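Local atomic coordinates of MGS-M4 (Unidentified, PDB entry 4Q3M), a protein that probably catalyses the NAD(P)H-dependent reduction of carbonyl compounds as a TIM-barrel aldo-keto reductase whose natural substrate is unknown. Residues 138-144 with 169-174; 160-166 with 259-265; 184-190 with 264-268; 193-197 with 212-216. One frame throughout, in Å; residues are numbered along the deposited sequence.

Overall arrangement
All four contacts lie in the second half of the (beta/alpha)8 barrel or on the tail that follows its last helix. Interaction 1 pairs neighbouring outer helices, 140-149 and 168-176. The loops after strands 156-160 and 180-184 are both covered by the tail, in interactions 2 and 3; these share K264 and I265 and have centres about 8 Å apart. Interaction 4 joins helices 192-196 and 212-222, is nested in the loops closed by interactions 2 and 3, and touches both. Its centre lies about 26 Å from that of interaction 1. Interactions 1, 2 and 3 also touch the second subunit: interaction 1 through its helices, interactions 2 and 3 through the tail.

Interaction 1. Residues 138-144 with 169-174; sequences FNVHHLM and FLHDYC
Y173, V140 and L143 carry most of this contact between two alpha-helices of the barrel's outer layer. The short segments 140-144 and 169-174 run almost parallel, at 14°, with axes approaching to 11.0 Å; the nearest CA atoms, those of V140 and L170, are 6.6 Å apart. N139 stands just before the first helix and accepts the backbone bond from L143 N through its O (3.0 Å). Y173 takes chi1 t, which lays its ring across the gap. V140, also t, puts CG1 over the ring face in a CH-pi contact, 4.0 Å from the Y173 centroid, while its CG2 meets L170 CD1 at 4.0 Å and F169 CE2 at 3.9 Å. L143 (m, t) sets CB at the ring edge, 3.5 Å from Y173 CE2, and CD1 against L170 CD1 (4.1 Å) and C174 SG (3.8 Å). Branched V140 and L143 thus suit the face and edge of a flat ring, and M144 CG comes within 3.1 Å of Y173 OH. These are consecutive helices of a beta-alpha-beta-alpha run: L143, L170 and C174 reach N157 on the intervening strand 156-160, L170 and C174 also meet L181 on strand 180-184, and M144 packs on M144 of the second subunit.

Interaction 2. Residues 160-166 with 259-265; sequences ETHVTLQ and VNTGKKI
Both segments are irregular in backbone and lie closely side by side: the CA atoms of T164 and N260 are 4.0 Å apart, those of L165 and G262 4.8 Å. T164 O is the main junction, accepting from T261 N (2.9 Å) and G262 N (2.7 Å). G262 (phi 89°, psi 10°) makes a turn where a side chain would clash with the preceding carbonyl. T261 OG1 accepts from K263 N at 3.3 Å, an ST turn. N260 (chi1 t) supplies OD1 to Q166 N at 3.0 Å, an amide oxygen serving a backbone donor. E160, fully extended (t, t), holds the other end: OE1 forms a salt bridge with K264 NZ (2.9 Å), OE2 accepts from I265 N (2.8 Å) and from H162 NE2 (2.9 Å). A water joins E160 O to K264 NZ, at 2.8 Å from each. V163 CB rests on V259 CG2 at 3.6 Å. The arrangement is that of an aldo-keto reductase whose C-terminal tail folds back over a strand-to-helix loop at the barrel's C-terminal rim.

Interaction 3. Residues 184-190 with 264-268; sequences YAPLMSH and KIFTE. With SO4 (sulfate ion), chain G.
The loop after strand 180-184 forms an anion-binding turn at the C-terminal mouth of the barrel, and the C-terminal tail packs against it. A185 to M188 make a type I beta turn closed by M188 N to A185 O (3.1 Å); A185, M188 and S189 all have positive phi, at 48°, 61° and 49°. The amides of L187 and S189 thereby converge on sulfate O4, each N at 2.8 Å, and K230 N also binds the ion. Sulfate probably came from the crystallisation liquor, but in aldo-keto reductases the loop after the seventh barrel strand holds the cofactor pyrophosphate, so the ion is consistent with a phosphate site. Y184 lies at the end of that strand; in relatives an aromatic residue there commonly stacks on the nicotinamide.

The nearest CA atoms across the contact, of M188 and I265, are 7.7 Å apart. From the tail, F266 (chi1 m) fills the space beside the turn. Its ring face receives Y184 CE1, which lies 3.7 Å from F266 CD2; the two centroids are 5.4 Å apart, with planes at 59°. Small side chains fit round its edge: A185 CB is 3.6 Å from F266 CE2, and S189 CB 3.7 Å from F266 CZ. I265 (m, t) extends CD1 to within 3.4 Å of M188 O and 4.0 Å of M188 CB. H190, with chi1 p, brings NE2 to 3.5 Å from I265 CG2.

Interaction 4. Residues 193-197 with 212-216; sequences KDLLS and IPQIA
I212 points straight at the C-terminal turn of helix 192-196 and overlaps both leucines there. With chi1 m and chi2 t, its CG2 lies 3.8 Å from L195 CG and 4.1 Å from L196 CD2, while I212 CD1 comes to 3.2 Å from L196 O. The CA atoms of L196 and I212 are the nearest across the contact, 6.2 Å apart. Residues 193-196 and 212-216 are helical: S197 N bonds K193 O at 2.9 Å, and A216 N bonds I212 O at 3.1 Å. L195 (t, p) reaches past I212 to set CD2 4.0 Å from A216 CB, a methyl small enough to admit it. L196 (m, t) lays its CD2 4.0 Å from P213 CD; proline is at home in the first turn of helix 212-222, where its missing NH costs no helical bond. Helix 199-207, between the two in sequence, adds M201 against L195 and I212, so the three helices close a small core beside the barrel. The side chains meet through aliphatic carbons, so the contact, burying 228 Å² in total, depends on fit and exclusion of water rather than on directional bonds.

Interaction 1. Residues 138-144 with 169-174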
# COMPACT_ATOMS: atom_id res chain seq x y z
N PHE A 138 1.56 5.35 8.73
CA PHE A 138 1.36 4.12 9.48
C PHE A 138 0.10 3.40 8.99
O PHE A 138 -0.97 4.00 8.91
CB PHE A 138 1.25 4.40 10.98
CG PHE A 138 2.58 4.40 11.69
CD1 PHE A 138 3.69 4.99 11.11
CD2 PHE A 138 2.71 3.82 12.94
CE1 PHE A 138 4.91 5.00 11.77
CE2 PHE A 138 3.92 3.82 13.60
CZ PHE A 138 5.03 4.41 13.02
N ASN A 139 0.24 2.12 8.66
CA ASN A 139 -0.91 1.32 8.27
C ASN A 139 -1.59 0.73 9.50
O ASN A 139 -1.20 1.04 10.63
CB ASN A 139 -0.50 0.21 7.30
CG ASN A 139 -1.60 -0.14 6.32
OD1 ASN A 139 -2.77 0.17 6.54
ND2 ASN A 139 -1.23 -0.81 5.23
N VAL A 140 -2.60 -0.11 9.29
CA VAL A 140 -3.41 -0.63 10.38
C VAL A 140 -2.60 -1.43 11.40
O VAL A 140 -2.69 -1.17 12.60
CB VAL A 140 -4.56 -1.51 9.85
CG1 VAL A 140 -5.24 -2.25 10.99
CG2 VAL A 140 -5.56 -0.66 9.08
N HIS A 141 -1.82 -2.39 10.93
CA HIS A 141 -1.07 -3.25 11.84
C HIS A 141 0.03 -2.49 12.57
O HIS A 141 0.46 -2.88 13.66
CB HIS A 141 -0.47 -4.46 11.10
CG HIS A 141 0.39 -4.10 9.93
ND1 HIS A 141 -0.12 -3.67 8.73
CD2 HIS A 141 1.74 -4.12 9.78
CE1 HIS A 141 0.87 -3.44 7.89
NE2 HIS A 141 2.01 -3.70 8.50
N HIS A 142 0.49 -1.38 11.98
CA HIS A 142 1.43 -0.50 12.66
C HIS A 142 0.74 0.22 13.81
O HIS A 142 1.31 0.37 14.89
CB HIS A 142 2.02 0.51 11.68
CG HIS A 142 2.70 -0.11 10.50
ND1 HIS A 142 2.72 0.49 9.25
CD2 HIS A 142 3.37 -1.27 10.37
CE1 HIS A 142 3.38 -0.28 8.41
NE2 HIS A 142 3.78 -1.36 9.06
N LEU A 143 -0.49 0.65 13.56
CA LEU A 143 -1.28 1.34 14.58
C LEU A 143 -1.68 0.39 15.71
O LEU A 143 -1.67 0.78 16.88
CB LEU A 143 -2.53 1.97 13.95
CG LEU A 143 -2.28 3.07 12.92
CD1 LEU A 143 -3.59 3.55 12.31
CD2 LEU A 143 -1.52 4.23 13.55
N MET A 144 -2.02 -0.84 15.36
CA MET A 144 -2.39 -1.85 16.35
C MET A 144 -1.28 -2.07 17.37
O MET A 144 -1.55 -2.28 18.55
CB MET A 144 -2.74 -3.18 15.67
CG MET A 144 -3.96 -3.13 14.77
SD MET A 144 -4.66 -4.74 14.37
CE MET A 144 -3.31 -5.50 13.48
N PHE A 169 -11.20 2.35 4.74
CA PHE A 169 -10.91 1.29 5.70
C PHE A 169 -10.02 1.81 6.82
O PHE A 169 -10.32 1.64 8.00
CB PHE A 169 -10.25 0.11 5.00
CG PHE A 169 -10.05 -1.09 5.89
CD1 PHE A 169 -11.03 -2.06 6.00
CD2 PHE A 169 -8.87 -1.25 6.61
CE1 PHE A 169 -10.85 -3.16 6.82
CE2 PHE A 169 -8.69 -2.35 7.43
CZ PHE A 169 -9.67 -3.30 7.53
N LEU A 170 -8.91 2.44 6.44
CA LEU A 170 -7.97 3.01 7.40
C LEU A 170 -8.63 4.11 8.23
O LEU A 170 -8.39 4.22 9.43
CB LEU A 170 -6.74 3.56 6.68
CG LEU A 170 -5.66 4.22 7.54
CD1 LEU A 170 -5.09 3.24 8.54
CD2 LEU A 170 -4.56 4.80 6.66
N HIS A 171 -9.46 4.91 7.57
CA HIS A 171 -10.19 5.99 8.23
C HIS A 171 -11.11 5.44 9.32
O HIS A 171 -11.13 5.95 10.44
CB HIS A 171 -11.00 6.79 7.21
CG HIS A 171 -11.64 8.02 7.78
ND1 HIS A 171 -12.73 8.62 7.20
CD2 HIS A 171 -11.33 8.76 8.87
CE1 HIS A 171 -13.07 9.68 7.90
NE2 HIS A 171 -12.24 9.79 8.92
N ASP A 172 -11.86 4.40 8.98
CA ASP A 172 -12.78 3.77 9.92
C ASP A 172 -12.02 3.19 11.11
O ASP A 172 -12.46 3.32 12.25
CB ASP A 172 -13.60 2.68 9.24
CG ASP A 172 -14.72 3.25 8.39
OD1 ASP A 172 -15.08 4.43 8.58
OD2 ASP A 172 -15.25 2.51 7.52
N TYR A 173 -10.89 2.55 10.84
CA TYR A 173 -10.07 1.98 11.91
C TYR A 173 -9.61 3.06 12.88
O TYR A 173 -9.72 2.90 14.09
CB TYR A 173 -8.85 1.24 11.34
CG TYR A 173 -7.90 0.79 12.42
CD1 TYR A 173 -8.11 -0.38 13.12
CD2 TYR A 173 -6.78 1.56 12.75
CE1 TYR A 173 -7.25 -0.79 14.12
CE2 TYR A 173 -5.92 1.16 13.75
CZ TYR A 173 -6.15 -0.01 14.43
OH TYR A 173 -5.28 -0.40 15.42
N CYS A 174 -9.08 4.15 12.33
CA CYS A 174 -8.59 5.26 13.14
C CYS A 174 -9.71 5.85 14.00
O CYS A 174 -9.51 6.10 15.19
CB CYS A 174 -7.98 6.35 12.26
SG CYS A 174 -6.44 5.87 11.44

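Interaction 2. Residues 160-166 with 259-265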
# COMPACT_ATOMS: atom_id res chain seq x y z
N GLU A 160 -1.32 9.64 3.03
CA GLU A 160 -1.75 10.05 1.70
C GLU A 160 -3.23 9.74 1.50
O GLU A 160 -3.63 8.58 1.50
CB GLU A 160 -0.92 9.36 0.62
CG GLU A 160 -1.46 9.56 -0.79
CD GLU A 160 -0.87 8.57 -1.78
OE1 GLU A 160 0.14 7.92 -1.44
OE2 GLU A 160 -1.43 8.44 -2.89
N THR A 161 -4.04 10.78 1.34
CA THR A 161 -5.47 10.61 1.17
C THR A 161 -6.04 11.65 0.21
O THR A 161 -5.91 12.85 0.42
CB THR A 161 -6.21 10.71 2.52
OG1 THR A 161 -5.63 9.81 3.46
CG2 THR A 161 -7.69 10.37 2.34
N HIS A 162 -6.66 11.17 -0.86
CA HIS A 162 -7.30 12.03 -1.84
C HIS A 162 -8.43 11.28 -2.54
O HIS A 162 -8.76 10.16 -2.17
CB HIS A 162 -6.28 12.55 -2.86
CG HIS A 162 -5.27 11.52 -3.28
ND1 HIS A 162 -5.60 10.44 -4.07
CD2 HIS A 162 -3.95 11.41 -3.03
CE1 HIS A 162 -4.52 9.71 -4.28
NE2 HIS A 162 -3.51 10.28 -3.66
N VAL A 163 -9.01 11.89 -3.57
CA VAL A 163 -10.21 11.35 -4.19
C VAL A 163 -9.98 10.04 -4.95
O VAL A 163 -10.93 9.32 -5.25
CB VAL A 163 -10.84 12.38 -5.15
CG1 VAL A 163 -11.30 13.61 -4.38
CG2 VAL A 163 -9.86 12.76 -6.25
N THR A 164 -8.73 9.73 -5.27
CA THR A 164 -8.42 8.48 -5.95
C THR A 164 -7.89 7.43 -4.97
O THR A 164 -7.84 6.24 -5.29
CB THR A 164 -7.40 8.68 -7.09
OG1 THR A 164 -6.29 9.45 -6.62
CG2 THR A 164 -8.05 9.40 -8.26
N LEU A 165 -7.49 7.88 -3.78
CA LEU A 165 -7.08 6.98 -2.70
C LEU A 165 -7.76 7.42 -1.41
O LEU A 165 -7.16 8.12 -0.59
CB LEU A 165 -5.56 6.97 -2.54
CG LEU A 165 -4.97 5.92 -1.60
CD1 LEU A 165 -5.05 4.53 -2.22
CD2 LEU A 165 -3.53 6.27 -1.23
N GLN A 166 -9.01 7.01 -1.23
CA GLN A 166 -9.87 7.59 -0.21
C GLN A 166 -9.69 6.99 1.19
O GLN A 166 -10.08 7.60 2.18
CB GLN A 166 -11.33 7.47 -0.64
CG GLN A 166 -11.60 8.09 -2.01
CD GLN A 166 -13.08 8.20 -2.33
OE1 GLN A 166 -13.93 7.82 -1.52
NE2 GLN A 166 -13.39 8.73 -3.50
N VAL A 259 -15.05 7.98 -7.58
CA VAL A 259 -13.82 8.34 -8.29
C VAL A 259 -12.59 7.75 -7.60
O VAL A 259 -11.45 8.02 -8.00
CB VAL A 259 -13.67 9.87 -8.43
CG1 VAL A 259 -14.99 10.49 -8.84
CG2 VAL A 259 -13.18 10.49 -7.14
N ASN A 260 -12.82 6.94 -6.57
CA ASN A 260 -11.74 6.20 -5.93
C ASN A 260 -11.22 5.09 -6.84
O ASN A 260 -11.99 4.31 -7.39
CB ASN A 260 -12.21 5.60 -4.60
CG ASN A 260 -11.09 4.93 -3.83
OD1 ASN A 260 -10.05 5.54 -3.57
ND2 ASN A 260 -11.29 3.67 -3.46
N THR A 261 -9.90 5.03 -7.00
CA THR A 261 -9.29 4.01 -7.85
C THR A 261 -8.42 3.07 -7.02
O THR A 261 -8.27 1.89 -7.35
CB THR A 261 -8.43 4.64 -8.96
OG1 THR A 261 -7.32 5.34 -8.38
CG2 THR A 261 -9.26 5.61 -9.79
N GLY A 262 -7.84 3.60 -5.94
CA GLY A 262 -6.99 2.81 -5.07
C GLY A 262 -5.54 2.82 -5.51
O GLY A 262 -4.72 2.07 -5.00
N LYS A 263 -5.22 3.69 -6.47
CA LYS A 263 -3.85 3.83 -6.94
C LYS A 263 -3.06 4.72 -6.00
O LYS A 263 -3.15 5.95 -6.07
CB LYS A 263 -3.82 4.40 -8.37
CG LYS A 263 -2.43 4.65 -8.91
CD LYS A 263 -2.47 5.29 -10.29
CE LYS A 263 -2.85 4.29 -11.36
NZ LYS A 263 -1.78 3.28 -11.58
N LYS A 264 -2.29 4.10 -5.11
CA LYS A 264 -1.48 4.84 -4.15
C LYS A 264 -0.26 5.46 -4.83
O LYS A 264 0.47 4.79 -5.55
CB LYS A 264 -1.04 3.92 -3.01
CG LYS A 264 -0.23 4.61 -1.93
CD LYS A 264 -0.19 3.79 -0.65
CE LYS A 264 0.69 4.44 0.40
NZ LYS A 264 0.32 5.87 0.63
N ILE A 265 -0.05 6.75 -4.58
CA ILE A 265 1.03 7.48 -5.23
C ILE A 265 2.37 7.26 -4.54
O ILE A 265 3.37 6.97 -5.19
CB ILE A 265 0.73 9.00 -5.27
CG1 ILE A 265 -0.58 9.27 -6.00
CG2 ILE A 265 1.88 9.75 -5.92
CD1 ILE A 265 -0.97 10.73 -6.05
O HOH W 1 0.44 7.26 3.67
O HOH W 2 -1.94 6.39 2.16
O HOH W 3 -4.25 7.55 -7.50

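Interaction 3. Residues 184-190 with 264-268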
# COMPACT_ATOMS: atom_id res chain seq x y z
N TYR A 184 -2.37 14.15 3.73
CA TYR A 184 -1.40 14.89 2.94
C TYR A 184 -1.56 14.48 1.49
O TYR A 184 -2.22 13.49 1.19
CB TYR A 184 0.04 14.67 3.45
CG TYR A 184 0.70 13.36 3.07
CD1 TYR A 184 1.28 13.18 1.81
CD2 TYR A 184 0.80 12.32 3.98
CE1 TYR A 184 1.91 12.00 1.47
CE2 TYR A 184 1.42 11.13 3.65
CZ TYR A 184 1.97 10.97 2.39
OH TYR A 184 2.60 9.79 2.06
N ALA A 185 -0.95 15.26 0.59
CA ALA A 185 -1.21 15.15 -0.84
C ALA A 185 -2.71 15.13 -1.17
O ALA A 185 -3.17 14.24 -1.88
CB ALA A 185 -0.53 13.92 -1.42
N PRO A 186 -3.47 16.11 -0.66
CA PRO A 186 -4.91 16.08 -0.93
C PRO A 186 -5.24 16.45 -2.37
O PRO A 186 -6.33 16.15 -2.85
CB PRO A 186 -5.47 17.12 0.04
CG PRO A 186 -4.37 18.10 0.18
CD PRO A 186 -3.09 17.32 0.10
N LEU A 187 -4.30 17.10 -3.04
CA LEU A 187 -4.46 17.45 -4.45
C LEU A 187 -3.66 16.49 -5.32
O LEU A 187 -3.28 16.83 -6.45
CB LEU A 187 -4.03 18.89 -4.71
CG LEU A 187 -4.78 19.96 -3.91
CD1 LEU A 187 -4.41 21.36 -4.41
CD2 LEU A 187 -6.28 19.74 -3.99
N MET A 188 -3.39 15.30 -4.78
CA MET A 188 -2.66 14.24 -5.47
C MET A 188 -1.23 14.64 -5.86
O MET A 188 -0.64 14.04 -6.75
CB MET A 188 -3.42 13.78 -6.72
CG MET A 188 -4.72 13.04 -6.42
SD MET A 188 -5.54 12.42 -7.89
CE MET A 188 -4.30 11.30 -8.53
N SER A 189 -0.70 15.65 -5.17
CA SER A 189 0.69 16.08 -5.32
C SER A 189 1.11 16.28 -6.78
O SER A 189 0.43 16.96 -7.54
CB SER A 189 1.63 15.06 -4.66
OG SER A 189 2.99 15.43 -4.84
N HIS A 190 2.24 15.68 -7.15
CA HIS A 190 2.79 15.82 -8.49
C HIS A 190 1.91 15.16 -9.55
O HIS A 190 2.07 15.39 -10.74
CB HIS A 190 4.21 15.23 -8.56
CG HIS A 190 4.26 13.77 -8.26
ND1 HIS A 190 4.14 12.80 -9.23
CD2 HIS A 190 4.43 13.10 -7.09
CE1 HIS A 190 4.23 11.61 -8.68
NE2 HIS A 190 4.41 11.76 -7.38
N LYS A 264 -2.29 4.10 -5.11
CA LYS A 264 -1.48 4.84 -4.15
C LYS A 264 -0.26 5.46 -4.83
O LYS A 264 0.47 4.79 -5.55
CB LYS A 264 -1.04 3.92 -3.01
CG LYS A 264 -0.23 4.61 -1.93
CD LYS A 264 -0.19 3.79 -0.65
CE LYS A 264 0.69 4.44 0.40
NZ LYS A 264 0.32 5.87 0.63
N ILE A 265 -0.05 6.75 -4.58
CA ILE A 265 1.03 7.48 -5.23
C ILE A 265 2.37 7.26 -4.54
O ILE A 265 3.37 6.97 -5.19
CB ILE A 265 0.73 9.00 -5.27
CG1 ILE A 265 -0.58 9.27 -6.00
CG2 ILE A 265 1.88 9.75 -5.92
CD1 ILE A 265 -0.97 10.73 -6.05
N PHE A 266 2.39 7.40 -3.22
CA PHE A 266 3.65 7.37 -2.48
C PHE A 266 4.03 5.98 -1.97
O PHE A 266 3.25 5.03 -2.10
CB PHE A 266 3.58 8.36 -1.31
CG PHE A 266 3.48 9.79 -1.74
CD1 PHE A 266 4.61 10.51 -2.08
CD2 PHE A 266 2.24 10.42 -1.83
CE1 PHE A 266 4.52 11.83 -2.49
CE2 PHE A 266 2.15 11.74 -2.24
CZ PHE A 266 3.29 12.44 -2.57
N THR A 267 5.23 5.89 -1.41
CA THR A 267 5.83 4.63 -0.99
C THR A 267 4.90 3.75 -0.15
O THR A 267 4.24 4.24 0.77
CB THR A 267 7.12 4.88 -0.18
OG1 THR A 267 7.96 5.80 -0.90
CG2 THR A 267 7.88 3.58 0.05
N GLU A 268 4.86 2.46 -0.48
CA GLU A 268 4.06 1.50 0.26
C GLU A 268 4.52 1.44 1.72
O GLU A 268 5.72 1.53 1.99
CB GLU A 268 4.14 0.12 -0.39
CG GLU A 268 2.96 -0.80 -0.10
CD GLU A 268 3.04 -1.45 1.27
OE1 GLU A 268 4.16 -1.76 1.71
OE2 GLU A 268 1.98 -1.63 1.90
S SO4 G . -0.76 18.55 -2.57
O1 SO4 G . -0.08 19.28 -3.63
O2 SO4 G . 0.22 18.07 -1.60
O3 SO4 G . -1.71 19.44 -1.90
O4 SO4 G . -1.48 17.41 -3.14

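Interaction 4. Residues 193-197 with 212-216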
# COMPACT_ATOMS: atom_id res chain seq x y z
N LYS A 193 -2.53 16.23 -12.27
CA LYS A 193 -3.26 16.18 -13.53
C LYS A 193 -4.51 15.30 -13.48
O LYS A 193 -5.56 15.69 -14.01
CB LYS A 193 -2.35 15.70 -14.65
CG LYS A 193 -1.87 16.82 -15.56
CD LYS A 193 -1.27 16.29 -16.85
CE LYS A 193 0.01 15.50 -16.58
NZ LYS A 193 0.39 14.67 -17.75
N ASP A 194 -4.42 14.13 -12.87
CA ASP A 194 -5.56 13.21 -12.79
C ASP A 194 -6.75 13.86 -12.08
O ASP A 194 -7.90 13.60 -12.43
CB ASP A 194 -5.17 11.92 -12.07
CG ASP A 194 -4.66 10.85 -13.02
OD1 ASP A 194 -5.46 10.38 -13.86
OD2 ASP A 194 -3.48 10.48 -12.92
N LEU A 195 -6.46 14.70 -11.10
CA LEU A 195 -7.49 15.38 -10.34
C LEU A 195 -8.14 16.50 -11.16
O LEU A 195 -9.37 16.61 -11.20
CB LEU A 195 -6.92 15.94 -9.04
CG LEU A 195 -7.88 16.64 -8.08
CD1 LEU A 195 -9.19 15.87 -7.96
CD2 LEU A 195 -7.24 16.79 -6.71
N LEU A 196 -7.32 17.31 -11.81
CA LEU A 196 -7.82 18.43 -12.60
C LEU A 196 -8.53 17.97 -13.86
O LEU A 196 -9.36 18.69 -14.42
CB LEU A 196 -6.67 19.38 -12.96
CG LEU A 196 -5.95 20.05 -11.80
CD1 LEU A 196 -4.90 21.03 -12.31
CD2 LEU A 196 -6.93 20.74 -10.87
N SER A 197 -8.22 16.75 -14.31
CA SER A 197 -8.82 16.21 -15.51
C SER A 197 -10.06 15.37 -15.20
O SER A 197 -10.78 14.96 -16.11
CB SER A 197 -7.81 15.35 -16.28
OG SER A 197 -7.45 14.20 -15.54
N ILE A 212 -11.67 22.84 -8.84
CA ILE A 212 -11.51 21.42 -8.54
C ILE A 212 -10.71 21.16 -7.25
O ILE A 212 -11.12 20.32 -6.44
CB ILE A 212 -10.85 20.67 -9.72
CG1 ILE A 212 -11.82 20.57 -10.90
CG2 ILE A 212 -10.39 19.28 -9.30
CD1 ILE A 212 -11.31 19.74 -12.05
N PRO A 213 -9.59 21.88 -7.03
CA PRO A 213 -8.90 21.66 -5.75
C PRO A 213 -9.76 22.01 -4.52
O PRO A 213 -9.79 21.23 -3.57
CB PRO A 213 -7.70 22.60 -5.83
CG PRO A 213 -7.44 22.74 -7.28
CD PRO A 213 -8.80 22.75 -7.92
N GLN A 214 -10.43 23.15 -4.56
CA GLN A 214 -11.31 23.58 -3.47
C GLN A 214 -12.33 22.50 -3.12
O GLN A 214 -12.73 22.34 -1.97
CB GLN A 214 -12.05 24.87 -3.85
CG GLN A 214 -11.17 26.11 -3.85
CD GLN A 214 -11.93 27.35 -4.28
OE1 GLN A 214 -12.78 27.29 -5.18
NE2 GLN A 214 -11.64 28.47 -3.64
N ILE A 215 -12.74 21.76 -4.15
CA ILE A 215 -13.66 20.65 -3.98
C ILE A 215 -13.05 19.49 -3.21
O ILE A 215 -13.59 19.05 -2.20
CB ILE A 215 -14.14 20.13 -5.35
CG1 ILE A 215 -15.09 21.14 -6.00
CG2 ILE A 215 -14.74 18.74 -5.22
CD1 ILE A 215 -16.04 21.82 -5.02
N ALA A 216 -11.91 19.00 -3.70
CA ALA A 216 -11.22 17.87 -3.09
C ALA A 216 -10.89 18.16 -1.63
O ALA A 216 -10.92 17.26 -0.79
CB ALA A 216 -9.95 17.55 -3.87